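Local coordinates for tail spike protein gp49 (PDB 4RU4) that probably cleaves the O-specific polysaccharide of Pseudomonas as the lyase of the phage tailspike, degrading the host envelope during entry, at residues G13-P17 against G67-P73; F20-G24 against I55-A59; L60-V64 against I79-S85. All coordinates share one frame; numbering follows the deposited sequence. Where two conformers were deposited one is given.

In the fold
From the N terminus, the chain first brings 13-17 across strand 70-72; interaction 1 thus closes a large loop that holds helix 38-44 and helix 55-65. Interaction 2 closes a smaller loop within it, bringing 20-24 onto the first turn of helix 55-65. Interaction 3 opens after interaction 2 has closed, joins the second half of the same helix to 79-85, and crosses interaction 1 along the chain, since their segments alternate. Pro-17 and Leu-60 bring all three together: the proline backbone reaches Ala-22, and its ring packs on the leucine. Together they tie the N-terminal leader and the helix to the first strands of the parallel beta-helix.

Interaction 1 (G13-P17 against G67-P73); sequences GRVTP and GAPVHIP
With CG turned opposite the carbonyl carbon (chi1 -75°) and the chain bent at chi3, Arg-14 lays one face of its guanidinium on Ala-68, whose CB lies 3.4 Å from Arg-14 CZ, over the centre of the group. The small methyl suits this flat partner, although the arginine is poorly ordered and the contact is probably mobile. Val-15 holds CG2 between its backbone N and carbonyl carbon, from where that methyl reaches Val-70 CG2 at 3.9 Å, while CG1 meets the Ala-68 methyl. Its backbone does more. Val-15 N donates to Pro-69 O (3.0 Å) and Val-15 O accepts from His-71 N (2.8 Å), a single bridge with the bonding pattern of a parallel pair. Strand 70-72 also pairs with 89-93, so the leader adds a brief extra partner at the start of the parallel beta-helix of this pectin lyase-like protein. Pro-69 O also takes a weak, bent bond from Arg-14 N. Further along, the Pro-17 ring fits among apolar neighbours: its CD lies against Pro-73 CD at 3.8 Å, and its side chain crosses that of Ile-72 at about a right angle, CG against CG1. Having no N-H, Pro-17 turns CD toward His-71 O, 3.1 Å away.

Interaction 2 (F20-G24 against I55-A59); sequences FGAVG and IDWAA
Asp-56 and the backbone of Val-23 and Gly-24 form the polar, close-fitting end of this contact. The carboxylate stands in the first turn of helix 55-65 with CG beside its own backbone N (chi1 -70°), which carries OD1 across to the loop. There Asp-56 OD1 accepts two N-H groups in succession: Val-23 N at 2.8 Å, nearly along the C-O axis, and Gly-24 N at 2.9 Å, from the syn side and 28° out of the carboxylate plane. A weak third bond runs from Gly-24 N to OD2, which also bonds Gln-78 N of strand 75-79.

Packing is just as close around Ala-59, one turn further along the helix. Ala-59 CB lies 3.6 Å from Ala-22 CB and 3.3 Å from Phe-20 O; a small side chain lets the loop backbone come down onto the helix. Ile-55 CG2 touches Gly-21 O at 3.2 Å. Gly-21 has a positive phi, at which a CB would press on the carbonyl of Phe-20, and Gly-24 also has positive phi, so both glycines fit the turns of this loop.

Toward its margins the fit slackens. Val-23 CG2 only grazes Ile-55 CG2, 4.3 Å away, and the Val-23 side chain lies near a bound ethanediol, probably from the crystallisation liquor. Past CB the Phe-20 side chain leads away from 55-59, and its ring packs on Ala-62 and Ala-63 further along the helix. The Phe-Gly-Ala-Val-Gly run followed by such a helix is a familiar N-terminal signature of pectate lyase-like proteins. With backbone donors from two chain segments on one carboxylate near a helix N terminus, Asp-56 is probably stabilised in its ionised form and joins loop, helix and strand 75-79.

Interaction 3 (L60-V64 against I79-S85); sequences LQAAV and INRGISS
The side-chain amide of Gln-61 lies nearly in plane with its two bonds to the backbone of Ser-84, both polar atoms being used at once. Gln-61 NE2 donates to Ser-84 O at 2.9 Å, nearly in the amide plane, and Gln-61 OE1 accepts Ser-84 N at 3.0 Å on a lone pair in the carbonyl plane. Glutamine suits the place because its one flat group offers a donor and an acceptor side by side, matching the N-H and C=O of a single strand residue. Gln-61 CG stands anti to its own backbone N (chi1 -174°), and a bend at chi2 brings the amide round to the strand. This paired grip holds the group against rotation, and two further bonds add to it: a water gives a hydrogen to OE1 while also bonding Ser-84 OG, and NE2 reaches Asp-65 OD1.

Beside the polar pair runs an apolar seam. The Leu-60 side chain crosses Ile-79 at about a right angle, Leu-60 CD1 4.1 Å from Ile-79 CG2. In one of two conformers of Ile-83, its CD1 meets Leu-60 CD1 and its CG2 lies 3.9 Å from Val-64 CG2, so these contacts are less certain. Branched aliphatic chains fill this side between helix and strand.

The axes of helix 60-64 and strand 82-85 run almost parallel, 10° apart and 8.3 Å at closest approach. A helix laid over the open N-terminal end of the coil is a common cap of parallel beta-helices, and helix 55-65 is consistent with that role. Trp-57 NE1 bonds Gly-82 O from the preceding turn of the helix, Ile-79 and Ile-83 pack in turn on Ile-100 of strand 98-107, and Ser-84 touches Ser-113 of strand 113-120.

Interaction 1 (G13-P17 against G67-P73)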
loop_
_atom_site.group_PDB
_atom_site.type_symbol
_atom_site.label_atom_id
_atom_site.label_comp_id
_atom_site.label_asym_id
_atom_site.label_seq_id
_atom_site.Cartn_x
_atom_site.Cartn_y
_atom_site.Cartn_z
ATOM N N GLY B 13 13.807 14.279 29.350
ATOM C CA GLY B 13 13.482 15.669 29.622
ATOM C C GLY B 13 14.356 16.281 30.704
ATOM O O GLY B 13 15.100 15.574 31.377
ATOM N N ARG B 14 14.265 17.597 30.874
ATOM C CA ARG B 14 15.052 18.298 31.886
ATOM C C ARG B 14 14.506 18.139 33.319
ATOM O O ARG B 14 15.205 17.608 34.181
ATOM C CB ARG B 14 15.199 19.782 31.536
ATOM C CG ARG B 14 16.171 20.093 30.417
ATOM C CD ARG B 14 16.570 21.571 30.467
ATOM N NE ARG B 14 15.691 22.449 29.688
ATOM C CZ ARG B 14 15.507 23.751 29.926
ATOM N NH1 ARG B 14 14.690 24.462 29.151
ATOM N NH2 ARG B 14 16.124 24.347 30.945
ATOM N N VAL B 15 13.275 18.589 33.574
ATOM C CA VAL B 15 12.720 18.543 34.931
ATOM C C VAL B 15 11.770 17.371 35.162
ATOM O O VAL B 15 11.229 16.806 34.216
ATOM C CB VAL B 15 11.969 19.846 35.305
ATOM C CG1 VAL B 15 12.882 21.051 35.136
ATOM C CG2 VAL B 15 10.706 20.006 34.456
ATOM N N THR B 16 11.559 17.015 36.425
ATOM C CA THR B 16 10.601 15.971 36.762
ATOM C C THR B 16 9.540 16.531 37.689
ATOM O O THR B 16 9.766 17.551 38.342
ATOM C CB THR B 16 11.266 14.771 37.457
ATOM O OG1 THR B 16 11.830 15.199 38.705
ATOM C CG2 THR B 16 12.337 14.161 36.561
ATOM N N PRO B 17 8.379 15.861 37.769
ATOM C CA PRO B 17 7.366 16.263 38.759
ATOM C C PRO B 17 7.923 16.174 40.194
ATOM O O PRO B 17 7.590 17.015 41.031
ATOM C CB PRO B 17 6.248 15.222 38.561
ATOM C CG PRO B 17 6.432 14.719 37.143
ATOM C CD PRO B 17 7.919 14.752 36.909
ATOM N N GLY B 67 8.883 25.714 31.536
ATOM C CA GLY B 67 9.379 25.890 30.176
ATOM C C GLY B 67 10.412 24.858 29.726
ATOM O O GLY B 67 10.768 24.783 28.539
ATOM N N ALA B 68 10.920 24.074 30.670
ATOM C CA ALA B 68 11.810 22.965 30.340
ATOM C C ALA B 68 11.013 21.730 29.919
ATOM O O ALA B 68 9.857 21.560 30.331
ATOM C CB ALA B 68 12.692 22.639 31.537
ATOM N N PRO B 69 11.631 20.848 29.103
ATOM C CA PRO B 69 10.999 19.558 28.818
ATOM C C PRO B 69 10.794 18.797 30.120
ATOM O O PRO B 69 11.644 18.851 31.015
ATOM C CB PRO B 69 12.034 18.831 27.924
ATOM C CG PRO B 69 12.838 19.917 27.315
ATOM C CD PRO B 69 12.907 21.011 28.380
ATOM N N VAL B 70 9.660 18.110 30.231
ATOM C CA VAL B 70 9.301 17.407 31.451
ATOM C C VAL B 70 9.438 15.906 31.254
ATOM O O VAL B 70 8.905 15.345 30.298
ATOM C CB VAL B 70 7.858 17.753 31.866
ATOM C CG1 VAL B 70 7.432 16.983 33.128
ATOM C CG2 VAL B 70 7.750 19.270 32.084
ATOM N N HIS B 71 10.168 15.261 32.157
ATOM C CA HIS B 71 10.232 13.816 32.169
ATOM C C HIS B 71 9.414 13.291 33.342
ATOM O O HIS B 71 9.605 13.722 34.475
ATOM C CB HIS B 71 11.670 13.304 32.296
ATOM C CG HIS B 71 11.739 11.817 32.422
ATOM N ND1 HIS B 71 11.424 10.970 31.380
ATOM C CD2 HIS B 71 12.019 11.022 33.481
ATOM C CE1 HIS B 71 11.524 9.716 31.789
ATOM N NE2 HIS B 71 11.886 9.720 33.059
ATOM N N ILE B 72 8.502 12.369 33.060
ATOM C CA ILE B 72 7.632 11.816 34.091
ATOM C C ILE B 72 8.049 10.376 34.355
ATOM O O ILE B 72 7.777 9.501 33.563
ATOM C CB ILE B 72 6.147 11.833 33.646
ATOM C CG1 ILE B 72 5.695 13.260 33.335
ATOM C CG2 ILE B 72 5.241 11.201 34.719
ATOM C CD1 ILE B 72 4.187 13.386 33.088
ATOM N N PRO B 73 8.702 10.132 35.498
ATOM C CA PRO B 73 9.094 8.784 35.935
ATOM C C PRO B 73 7.860 7.946 36.151
ATOM O O PRO B 73 6.825 8.551 36.422
ATOM C CB PRO B 73 9.738 9.043 37.307
ATOM C CG PRO B 73 10.170 10.463 37.250
ATOM C CD PRO B 73 9.086 11.162 36.469
#

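Interaction 2 (F20-G24 against I55-A59)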
loop_
_atom_site.group_PDB
_atom_site.type_symbol
_atom_site.label_atom_id
_atom_site.label_comp_id
_atom_site.label_asym_id
_atom_site.label_seq_id
_atom_site.Cartn_x
_atom_site.Cartn_y
_atom_site.Cartn_z
ATOM N N PHE B 20 9.373 19.141 41.656
ATOM C CA PHE B 20 8.396 20.148 42.016
ATOM C C PHE B 20 7.453 19.635 43.095
ATOM O O PHE B 20 6.377 20.212 43.320
ATOM C CB PHE B 20 7.648 20.658 40.781
ATOM C CG PHE B 20 8.520 21.441 39.838
ATOM C CD1 PHE B 20 9.283 20.792 38.888
ATOM C CD2 PHE B 20 8.617 22.829 39.938
ATOM C CE1 PHE B 20 10.120 21.501 38.023
ATOM C CE2 PHE B 20 9.466 23.556 39.070
ATOM C CZ PHE B 20 10.205 22.884 38.116
ATOM N N GLY B 21 7.849 18.548 43.762
ATOM C CA GLY B 21 7.115 18.079 44.926
ATOM C C GLY B 21 6.070 16.989 44.733
ATOM O O GLY B 21 5.374 16.650 45.676
ATOM N N ALA B 22 5.970 16.416 43.533
ATOM C CA ALA B 22 5.006 15.351 43.263
ATOM C C ALA B 22 5.177 14.145 44.196
ATOM O O ALA B 22 6.289 13.863 44.688
ATOM C CB ALA B 22 5.142 14.882 41.799
ATOM N N VAL B 23 4.082 13.411 44.398
ATOM C CA VAL B 23 4.145 12.139 45.118
ATOM C C VAL B 23 4.040 10.960 44.131
ATOM O O VAL B 23 4.920 10.106 44.080
ATOM C CB VAL B 23 3.030 12.030 46.170
ATOM C CG1 VAL B 23 3.183 10.731 46.991
ATOM C CG2 VAL B 23 3.050 13.248 47.078
ATOM N N GLY B 24 2.955 10.915 43.353
ATOM C CA GLY B 24 2.805 9.890 42.333
ATOM C C GLY B 24 2.716 8.461 42.853
ATOM O O GLY B 24 3.137 7.515 42.172
ATOM N N ILE B 55 -1.475 17.703 45.091
ATOM C CA ILE B 55 -0.052 17.976 44.981
ATOM C C ILE B 55 0.520 17.494 43.622
ATOM O O ILE B 55 1.318 18.201 43.008
ATOM C CB ILE B 55 0.707 17.352 46.187
ATOM C CG1 ILE B 55 0.414 18.170 47.461
ATOM C CG2 ILE B 55 2.221 17.252 45.901
ATOM C CD1 ILE B 55 0.710 17.437 48.798
ATOM N N ASP B 56 0.084 16.326 43.135
ATOM C CA ASP B 56 0.600 15.816 41.858
ATOM C C ASP B 56 0.264 16.771 40.727
ATOM O O ASP B 56 1.083 17.001 39.834
ATOM C CB ASP B 56 0.030 14.433 41.519
ATOM C CG ASP B 56 0.570 13.324 42.426
ATOM O OD1 ASP B 56 1.706 13.450 42.936
ATOM O OD2 ASP B 56 -0.160 12.327 42.627
ATOM N N TRP B 57 -0.947 17.325 40.758
ATOM C CA TRP B 57 -1.323 18.276 39.719
ATOM C C TRP B 57 -0.481 19.551 39.823
ATOM O O TRP B 57 0.084 20.037 38.820
ATOM C CB TRP B 57 -2.821 18.627 39.769
ATOM C CG TRP B 57 -3.068 19.844 38.881
ATOM C CD1 TRP B 57 -3.267 19.846 37.523
ATOM C CD2 TRP B 57 -3.074 21.219 39.291
ATOM N NE1 TRP B 57 -3.419 21.132 37.066
ATOM C CE2 TRP B 57 -3.296 21.997 38.129
ATOM C CE3 TRP B 57 -2.917 21.864 40.521
ATOM C CZ2 TRP B 57 -3.359 23.370 38.169
ATOM C CZ3 TRP B 57 -2.988 23.248 40.566
ATOM C CH2 TRP B 57 -3.212 23.983 39.397
ATOM N N ALA B 58 -0.411 20.103 41.029
ATOM C CA ALA B 58 0.377 21.312 41.257
ATOM C C ALA B 58 1.834 21.112 40.791
ATOM O O ALA B 58 2.404 21.966 40.105
ATOM C CB ALA B 58 0.310 21.740 42.755
ATOM N N ALA B 59 2.418 19.967 41.131
ATOM C CA ALA B 59 3.794 19.668 40.729
ATOM C C ALA B 59 3.965 19.527 39.206
ATOM O O ALA B 59 4.921 20.058 38.621
ATOM C CB ALA B 59 4.318 18.400 41.459
#

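Interaction 3 (L60-V64 against I79-S85)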
loop_
_atom_site.group_PDB
_atom_site.type_symbol
_atom_site.label_atom_id
_atom_site.label_comp_id
_atom_site.label_asym_id
_atom_site.label_seq_id
_atom_site.Cartn_x
_atom_site.Cartn_y
_atom_site.Cartn_z
ATOM N N LEU B 60 3.045 18.808 38.567
ATOM C CA LEU B 60 3.135 18.573 37.130
ATOM C C LEU B 60 2.913 19.864 36.390
ATOM O O LEU B 60 3.638 20.174 35.459
ATOM C CB LEU B 60 2.078 17.573 36.683
ATOM C CG LEU B 60 2.496 16.115 36.706
ATOM C CD1 LEU B 60 1.242 15.253 36.626
ATOM C CD2 LEU B 60 3.424 15.854 35.527
ATOM N N GLN B 61 1.913 20.631 36.819
ATOM C CA GLN B 61 1.653 21.929 36.180
ATOM C C GLN B 61 2.843 22.865 36.333
ATOM O O GLN B 61 3.210 23.572 35.378
ATOM C CB GLN B 61 0.367 22.601 36.711
ATOM C CG GLN B 61 0.013 23.883 35.951
ATOM C CD GLN B 61 -0.347 23.594 34.491
ATOM O OE1 GLN B 61 -1.331 22.907 34.210
ATOM N NE2 GLN B 61 0.463 24.096 33.566
ATOM N N ALA B 62 3.443 22.876 37.521
ATOM C CA ALA B 62 4.615 23.737 37.769
ATOM C C ALA B 62 5.809 23.309 36.916
ATOM O O ALA B 62 6.587 24.157 36.420
ATOM C CB ALA B 62 4.998 23.749 39.264
ATOM N N ALA B 63 5.954 22.000 36.733
ATOM C CA ALA B 63 7.028 21.490 35.882
ATOM C C ALA B 63 6.841 21.960 34.438
ATOM O O ALA B 63 7.788 22.438 33.798
ATOM C CB ALA B 63 7.090 19.946 35.939
ATOM N N VAL B 64 5.624 21.797 33.921
ATOM C CA VAL B 64 5.294 22.314 32.599
ATOM C C VAL B 64 5.574 23.811 32.534
ATOM O O VAL B 64 6.170 24.293 31.576
ATOM C CB VAL B 64 3.825 22.022 32.225
ATOM C CG1 VAL B 64 3.392 22.844 31.023
ATOM C CG2 VAL B 64 3.642 20.516 31.958
ATOM N N ILE B 79 -4.565 13.927 39.517
ATOM C CA ILE B 79 -4.791 15.328 39.185
ATOM C C ILE B 79 -6.275 15.675 39.209
ATOM O O ILE B 79 -7.120 14.872 38.825
ATOM C CB ILE B 79 -4.156 15.709 37.826
ATOM C CG1 ILE B 79 -4.845 14.956 36.677
ATOM C CG2 ILE B 79 -2.645 15.442 37.869
ATOM C CD1 ILE B 79 -4.543 15.488 35.266
ATOM N N ASN B 80 -6.603 16.866 39.690
ATOM C CA ASN B 80 -8.003 17.246 39.758
ATOM C C ASN B 80 -8.289 18.385 38.788
ATOM O O ASN B 80 -9.402 18.909 38.753
ATOM C CB ASN B 80 -8.354 17.691 41.179
ATOM C CG ASN B 80 -7.567 18.897 41.602
ATOM O OD1 ASN B 80 -6.345 18.826 41.747
ATOM N ND2 ASN B 80 -8.250 20.022 41.788
ATOM N N ARG B 81 -7.285 18.765 38.009
ATOM C CA ARG B 81 -7.445 19.838 37.013
ATOM C C ARG B 81 -6.635 19.462 35.808
ATOM O O ARG B 81 -5.678 18.695 35.919
ATOM C CB ARG B 81 -6.864 21.173 37.524
ATOM C CG ARG B 81 -7.578 21.767 38.707
ATOM C CD ARG B 81 -7.095 23.188 39.070
ATOM N NE ARG B 81 -7.673 23.506 40.361
ATOM C CZ ARG B 81 -8.893 24.001 40.523
ATOM N NH1 ARG B 81 -9.639 24.307 39.465
ATOM N NH2 ARG B 81 -9.361 24.224 41.745
ATOM N N GLY B 82 -6.958 20.058 34.662
ATOM C CA GLY B 82 -6.181 19.784 33.480
ATOM C C GLY B 82 -4.749 20.285 33.618
ATOM O O GLY B 82 -4.479 21.246 34.332
ATOM N N ILE B 83 -3.834 19.621 32.922
ATOM C CA ILE B 83 -2.473 20.115 32.764
ATOM C C ILE B 83 -2.404 20.846 31.417
ATOM O O ILE B 83 -2.541 20.227 30.362
ATOM C CB ILE B 83 -1.470 18.949 32.776
ATOM C CG1 ILE B 83 -1.639 18.126 34.067
ATOM C CG2 ILE B 83 -0.031 19.471 32.562
ATOM C CD1 ILE B 83 -0.925 16.776 34.040
ATOM N N SER B 84 -2.206 22.158 31.447
ATOM C CA SER B 84 -2.347 22.946 30.223
ATOM C C SER B 84 -1.176 23.877 29.908
ATOM O O SER B 84 -0.383 24.238 30.782
ATOM C CB SER B 84 -3.657 23.751 30.286
ATOM O OG SER B 84 -3.566 24.737 31.299
ATOM N N SER B 85 -1.087 24.288 28.652
ATOM C CA SER B 85 -0.087 25.265 28.286
ATOM C C SER B 85 -0.532 26.064 27.078
ATOM O O SER B 85 -1.460 25.680 26.361
ATOM C CB SER B 85 1.219 24.555 27.956
ATOM O OG SER B 85 1.012 23.695 26.859
HETATM O O HOH W 1 -3.766 24.322 34.162
#